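Local coordinates for protein extracellular ligand-binding receptor (Sphaerobacter thermophilus, PDB 4ZPJ) that probably binds a small extracellular ligand and delivers it to an ABC transporter, and also binds zinc ions, at residues V288-L293 / Y309-D314; E320-F325 / I332-V337. One frame throughout, in Å; residues are numbered along the deposited sequence.

Interaction 1 (V288-L293 / Y309-D314); sequences VDQSIL and YTAYND
Q290 reaches across to A311 and Y312 without making a direct polar bond. Its side chain is bent at chi2 (73°), which brings OE1 to 4.2 Å from Y312 CE2, near the ring plane at the edge, and to 4.4 Å from A311 CB. The two side chains cross at about a right angle, with the amide tilted 37° from the ring. Water supplies the polar part. Q290 OE1 accepts from two waters: one, 3.0 Å from OE1, accepts in turn from A311 N at 2.8 Å; the other, 2.7 Å from OE1, also donates to T310 OG1 and lies in the plane of the Y312 ring, at its edge. In this type I periplasmic-binding-protein fold, the contact joins the loop following strand 281-283, an edge strand of the four-stranded parallel sheet, to the loop between strand 304-307 and helix 316-328. Each loop is shaped by its own bonds. D289 OD2 accepts from S291 OG (2.6 Å) through its anti lone pair, and from S291 N, well above the carboxylate plane; the second bond makes an Asx turn. In 309-314, T310 OG1 accepts from Y312 N in an ST turn, nested in the type I turn T310-N313, which N313 N closes onto T310 O. Strand 407-418 holds both loops: N409 ND2 donates to V288 O, while N409 O bonds T310 OG1.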
loop_
_atom_site.group_PDB
_atom_site.type_symbol
_atom_site.label_atom_id
_atom_site.label_comp_id
_atom_site.label_asym_id
_atom_site.label_seq_id
_atom_site.Cartn_x
_atom_site.Cartn_y
_atom_site.Cartn_z
ATOM N N VAL A 288 9.894 -6.175 2.449
ATOM C CA VAL A 288 10.376 -6.303 3.826
ATOM C C VAL A 288 9.266 -5.961 4.843
ATOM O O VAL A 288 9.523 -5.544 5.983
ATOM C CB VAL A 288 11.652 -5.462 4.068
ATOM C CG1 VAL A 288 12.803 -6.022 3.251
ATOM C CG2 VAL A 288 11.430 -3.992 3.761
ATOM N N ASP A 289 8.020 -6.133 4.429
ATOM C CA ASP A 289 6.878 -5.885 5.291
ATOM C C ASP A 289 6.967 -6.736 6.548
ATOM O O ASP A 289 7.458 -7.876 6.525
ATOM C CB ASP A 289 5.562 -6.214 4.571
ATOM C CG ASP A 289 4.298 -5.864 5.442
ATOM O OD1 ASP A 289 4.127 -4.676 5.779
ATOM O OD2 ASP A 289 3.506 -6.764 5.804
ATOM N N GLN A 290 6.442 -6.163 7.630
ATOM C CA GLN A 290 6.388 -6.723 8.952
ATOM C C GLN A 290 5.921 -8.153 8.990
ATOM O O GLN A 290 6.456 -8.936 9.717
ATOM C CB GLN A 290 5.332 -5.941 9.772
ATOM C CG GLN A 290 5.333 -6.324 11.241
ATOM C CD GLN A 290 6.557 -5.766 11.918
ATOM O OE1 GLN A 290 6.893 -4.585 11.719
ATOM N NE2 GLN A 290 7.241 -6.588 12.693
ATOM N N SER A 291 4.904 -8.476 8.221
ATOM C CA SER A 291 4.392 -9.846 8.208
ATOM C C SER A 291 5.416 -10.868 7.765
ATOM O O SER A 291 5.297 -12.038 8.119
ATOM C CB SER A 291 3.185 -9.959 7.304
ATOM O OG SER A 291 3.459 -9.340 6.060
ATOM N N ILE A 292 6.417 -10.474 6.981
ATOM C CA ILE A 292 7.347 -11.501 6.497
ATOM C C ILE A 292 8.766 -11.245 6.932
ATOM O O ILE A 292 9.656 -12.010 6.593
ATOM C CB ILE A 292 7.279 -11.657 4.984
ATOM C CG1 ILE A 292 7.475 -10.309 4.271
ATOM C CG2 ILE A 292 5.923 -12.210 4.595
ATOM C CD1 ILE A 292 7.708 -10.440 2.783
ATOM N N LEU A 293 8.955 -10.179 7.698
ATOM C CA LEU A 293 10.259 -9.767 8.170
ATOM C C LEU A 293 10.935 -10.831 8.999
ATOM O O LEU A 293 12.083 -11.140 8.771
ATOM C CB LEU A 293 10.169 -8.441 8.925
ATOM C CG LEU A 293 11.452 -7.619 8.926
ATOM C CD1 LEU A 293 12.211 -7.664 7.600
ATOM C CD2 LEU A 293 11.158 -6.194 9.304
ATOM N N TYR A 309 4.591 2.673 5.908
ATOM C CA TYR A 309 4.389 2.588 7.357
ATOM C C TYR A 309 5.276 1.529 7.945
ATOM O O TYR A 309 5.485 0.495 7.325
ATOM C CB TYR A 309 2.921 2.258 7.759
ATOM C CG TYR A 309 2.749 2.294 9.288
ATOM C CD1 TYR A 309 2.924 3.457 10.001
ATOM C CD2 TYR A 309 2.498 1.160 9.996
ATOM C CE1 TYR A 309 2.858 3.480 11.391
ATOM C CE2 TYR A 309 2.425 1.167 11.374
ATOM C CZ TYR A 309 2.618 2.312 12.069
ATOM O OH TYR A 309 2.524 2.295 13.475
ATOM N N THR A 310 5.767 1.794 9.155
ATOM C CA THR A 310 6.377 0.787 10.005
ATOM C C THR A 310 5.912 1.094 11.413
ATOM O O THR A 310 5.850 2.256 11.782
ATOM C CB THR A 310 7.921 0.890 9.982
ATOM O OG1 THR A 310 8.490 0.091 10.999
ATOM C CG2 THR A 310 8.424 2.398 10.155
ATOM N N ALA A 311 5.625 0.025 12.182
ATOM C CA ALA A 311 5.302 0.058 13.574
ATOM C C ALA A 311 6.375 0.690 14.493
ATOM O O ALA A 311 6.085 1.103 15.658
ATOM C CB ALA A 311 4.943 -1.343 14.009
ATOM N N TYR A 312 7.594 0.833 13.982
ATOM C CA TYR A 312 8.669 1.495 14.758
ATOM C C TYR A 312 8.773 2.988 14.507
ATOM O O TYR A 312 9.773 3.598 14.883
ATOM C CB TYR A 312 10.026 0.797 14.537
ATOM C CG TYR A 312 9.955 -0.642 15.067
ATOM C CD1 TYR A 312 10.235 -0.958 16.430
ATOM C CD2 TYR A 312 9.443 -1.639 14.271
ATOM C CE1 TYR A 312 10.078 -2.263 16.903
ATOM C CE2 TYR A 312 9.293 -2.941 14.729
ATOM C CZ TYR A 312 9.595 -3.247 16.045
ATOM O OH TYR A 312 9.399 -4.545 16.422
ATOM N N ASN A 313 7.746 3.597 13.904
ATOM C CA ASN A 313 7.825 5.008 13.633
ATOM C C ASN A 313 7.772 5.719 14.987
ATOM O O ASN A 313 7.020 5.301 15.875
ATOM C CB ASN A 313 6.700 5.436 12.711
ATOM C CG ASN A 313 6.888 6.817 12.143
ATOM O OD1 ASN A 313 7.995 7.346 12.095
ATOM N ND2 ASN A 313 5.795 7.424 11.731
ATOM N N ASP A 314 8.577 6.768 15.158
ATOM C CA ASP A 314 8.793 7.295 16.499
ATOM C C ASP A 314 7.926 8.511 16.706
ATOM O O ASP A 314 8.400 9.563 17.106
ATOM C CB ASP A 314 10.309 7.604 16.776
ATOM C CG ASP A 314 10.933 8.665 15.801
ATOM O OD1 ASP A 314 10.354 8.840 14.684
ATOM O OD2 ASP A 314 12.049 9.263 16.093
HETATM O O HOH W 1 5.200 -2.338 10.738
HETATM O O HOH W 2 8.899 -2.941 10.932
#

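Interaction 2 (E320-F325 / I332-V337); sequences EFVEAF and ILPGLV. With ZN (zinc ion), chain K.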
loop_
_atom_site.group_PDB
_atom_site.type_symbol
_atom_site.label_atom_id
_atom_site.label_comp_id
_atom_site.label_asym_id
_atom_site.label_seq_id
_atom_site.Cartn_x
_atom_site.Cartn_y
_atom_site.Cartn_z
ATOM N N GLU A 320 0.255 5.296 19.459
ATOM C CA GLU A 320 -1.137 5.087 19.752
ATOM C C GLU A 320 -1.786 3.984 18.854
ATOM O O GLU A 320 -2.356 3.063 19.348
ATOM C CB GLU A 320 -1.844 6.416 19.588
ATOM C CG GLU A 320 -3.362 6.436 19.692
ATOM C CD GLU A 320 -3.891 7.852 19.518
ATOM O OE1 GLU A 320 -3.191 8.810 19.932
ATOM O OE2 GLU A 320 -4.964 8.030 18.928
ATOM N N PHE A 321 -1.551 3.998 17.557
ATOM C CA PHE A 321 -2.043 2.937 16.654
ATOM C C PHE A 321 -1.428 1.585 16.943
ATOM O O PHE A 321 -2.136 0.604 16.980
ATOM C CB PHE A 321 -1.784 3.371 15.238
ATOM C CG PHE A 321 -2.000 2.327 14.197
ATOM C CD1 PHE A 321 -3.262 1.850 13.941
ATOM C CD2 PHE A 321 -0.982 1.948 13.399
ATOM C CE1 PHE A 321 -3.487 0.929 12.934
ATOM C CE2 PHE A 321 -1.157 1.050 12.399
ATOM C CZ PHE A 321 -2.422 0.520 12.171
ATOM N N VAL A 322 -0.138 1.526 17.249
ATOM C CA VAL A 322 0.494 0.238 17.625
ATOM C C VAL A 322 -0.110 -0.303 18.931
ATOM O O VAL A 322 -0.398 -1.512 19.058
ATOM C CB VAL A 322 2.011 0.353 17.799
ATOM C CG1 VAL A 322 2.612 -0.963 18.217
ATOM C CG2 VAL A 322 2.672 0.749 16.489
ATOM N N GLU A 323 -0.307 0.582 19.906
ATOM C CA GLU A 323 -0.880 0.134 21.189
ATOM C C GLU A 323 -2.282 -0.405 21.045
ATOM O O GLU A 323 -2.583 -1.449 21.592
ATOM C CB GLU A 323 -0.922 1.263 22.201
ATOM C CG GLU A 323 0.411 1.395 22.859
ATOM C CD GLU A 323 0.589 2.720 23.546
ATOM O OE1 GLU A 323 -0.424 3.468 23.735
ATOM O OE2 GLU A 323 1.765 2.984 23.885
ATOM N N ALA A 324 -3.131 0.320 20.317
ATOM C CA ALA A 324 -4.494 -0.120 20.131
ATOM C C ALA A 324 -4.548 -1.371 19.242
ATOM O O ALA A 324 -5.415 -2.265 19.409
ATOM C CB ALA A 324 -5.329 1.018 19.564
ATOM N N PHE A 325 -3.580 -1.499 18.347
ATOM C CA PHE A 325 -3.568 -2.648 17.467
ATOM C C PHE A 325 -3.138 -3.877 18.245
ATOM O O PHE A 325 -3.831 -4.885 18.255
ATOM C CB PHE A 325 -2.683 -2.427 16.251
ATOM C CG PHE A 325 -2.807 -3.509 15.220
ATOM C CD1 PHE A 325 -3.753 -3.434 14.232
ATOM C CD2 PHE A 325 -2.000 -4.628 15.276
ATOM C CE1 PHE A 325 -3.858 -4.434 13.296
ATOM C CE2 PHE A 325 -2.112 -5.637 14.346
ATOM C CZ PHE A 325 -3.035 -5.534 13.355
ATOM N N ILE A 332 0.596 -8.724 18.312
ATOM C CA ILE A 332 1.054 -8.711 16.944
ATOM C C ILE A 332 1.112 -7.256 16.417
ATOM O O ILE A 332 0.230 -6.429 16.676
ATOM C CB ILE A 332 0.209 -9.616 16.039
ATOM C CG1 ILE A 332 0.310 -11.084 16.515
ATOM C CG2 ILE A 332 0.697 -9.540 14.599
ATOM C CD1 ILE A 332 -0.794 -11.959 15.968
ATOM N N LEU A 333 2.176 -6.947 15.703
ATOM C CA LEU A 333 2.418 -5.575 15.246
ATOM C C LEU A 333 1.678 -5.383 13.922
ATOM O O LEU A 333 1.627 -6.288 13.119
ATOM C CB LEU A 333 3.946 -5.316 15.089
ATOM C CG LEU A 333 4.818 -5.203 16.349
ATOM C CD1 LEU A 333 6.255 -4.816 16.070
ATOM C CD2 LEU A 333 4.291 -4.196 17.323
ATOM N N PRO A 334 1.103 -4.195 13.696
ATOM C CA PRO A 334 0.496 -3.905 12.413
ATOM C C PRO A 334 1.517 -3.665 11.332
ATOM O O PRO A 334 2.585 -3.110 11.601
ATOM C CB PRO A 334 -0.262 -2.607 12.678
ATOM C CG PRO A 334 0.559 -1.925 13.692
ATOM C CD PRO A 334 1.101 -3.018 14.578
ATOM N N GLY A 335 1.181 -4.091 10.125
ATOM C CA GLY A 335 1.966 -3.803 8.970
ATOM C C GLY A 335 1.261 -2.917 7.979
ATOM O O GLY A 335 0.396 -2.115 8.338
ATOM N N LEU A 336 1.623 -3.105 6.709
ATOM C CA LEU A 336 1.268 -2.185 5.652
ATOM C C LEU A 336 -0.215 -2.169 5.345
ATOM O O LEU A 336 -0.833 -1.098 5.195
ATOM C CB LEU A 336 2.003 -2.631 4.378
ATOM C CG LEU A 336 3.042 -1.632 3.922
ATOM C CD1 LEU A 336 4.221 -2.300 3.237
ATOM C CD2 LEU A 336 2.288 -0.692 2.985
ATOM N N VAL A 337 -0.742 -3.375 5.151
ATOM C CA VAL A 337 -2.136 -3.561 4.885
ATOM C C VAL A 337 -3.047 -3.175 6.069
ATOM O O VAL A 337 -4.163 -2.742 5.858
ATOM C CB VAL A 337 -2.439 -5.004 4.394
ATOM C CG1 VAL A 337 -1.734 -5.236 3.062
ATOM C CG2 VAL A 337 -1.992 -6.055 5.431
HETATM ZN ZN ZN K . -4.518 10.229 17.830
HETATM O O HOH W 3 -6.570 9.555 16.641
#
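P334 lies flat against F325, its CB over the ring centre, 3.7 Å from the centroid and 10° off the normal: a CH-pi contact. The contact lies in the periplasmic-binding-protein fold of this receptor, where helix 316-328 packs on the loop leading into helix 336-354. This is the tight, buried side. The F325 side chain carries CG anti to the backbone N (chi1 -171°), which swings the ring toward the loop, and its edge meets backbone: I332 O lies near the ring plane, 3.2 Å from F325 CD2. Beside the CB-CG edge of the pyrrolidine, F321 CE2 comes to 3.7 Å from P334 CG, so that phenylalanines one helical turn apart meet the proline over a face (F325) and along an edge (F321). F321 also meets the ring of Y342 and L80 of helix 68-84. Packing thins toward the surface. V322 touches L333 through one methyl pair, CG1 to CD2 at 3.8 Å, while V322 CG2 only grazes P334 CG; I332, exposed, adds little beyond its carbonyl oxygen. G335 takes the N-cap position before helix 336-354, its N bonded to D338 OD2. E320, at the N-terminal end of 320-325 and apart from this packing, extends beyond CG (chi2 179°) to a zinc ion shared with E317 OE1, the metal lying a rather long 2.5 Å from E320 OE2.

Interaction 1 is a surface contact bridged by water, whereas interaction 2 is partly buried and almost wholly apolar, built on a proline and two aromatic rings. Their centres are 9 Å apart and they occur in series along the chain, the loop 309-314 running on toward helix 316-328, which carries 320-325. They also meet directly: D289 OD1 probably accepts a hydrogen bond from L336 N, 3.1 Å away at the start of helix 336-354, while Y309 OH packs on V322 and F321, and Y312 on L333. In interaction 1 the polar bonds lie within the turns and through two waters; in interaction 2 side-chain packing joins helix to loop, and E320 binds a zinc ion away from the packing.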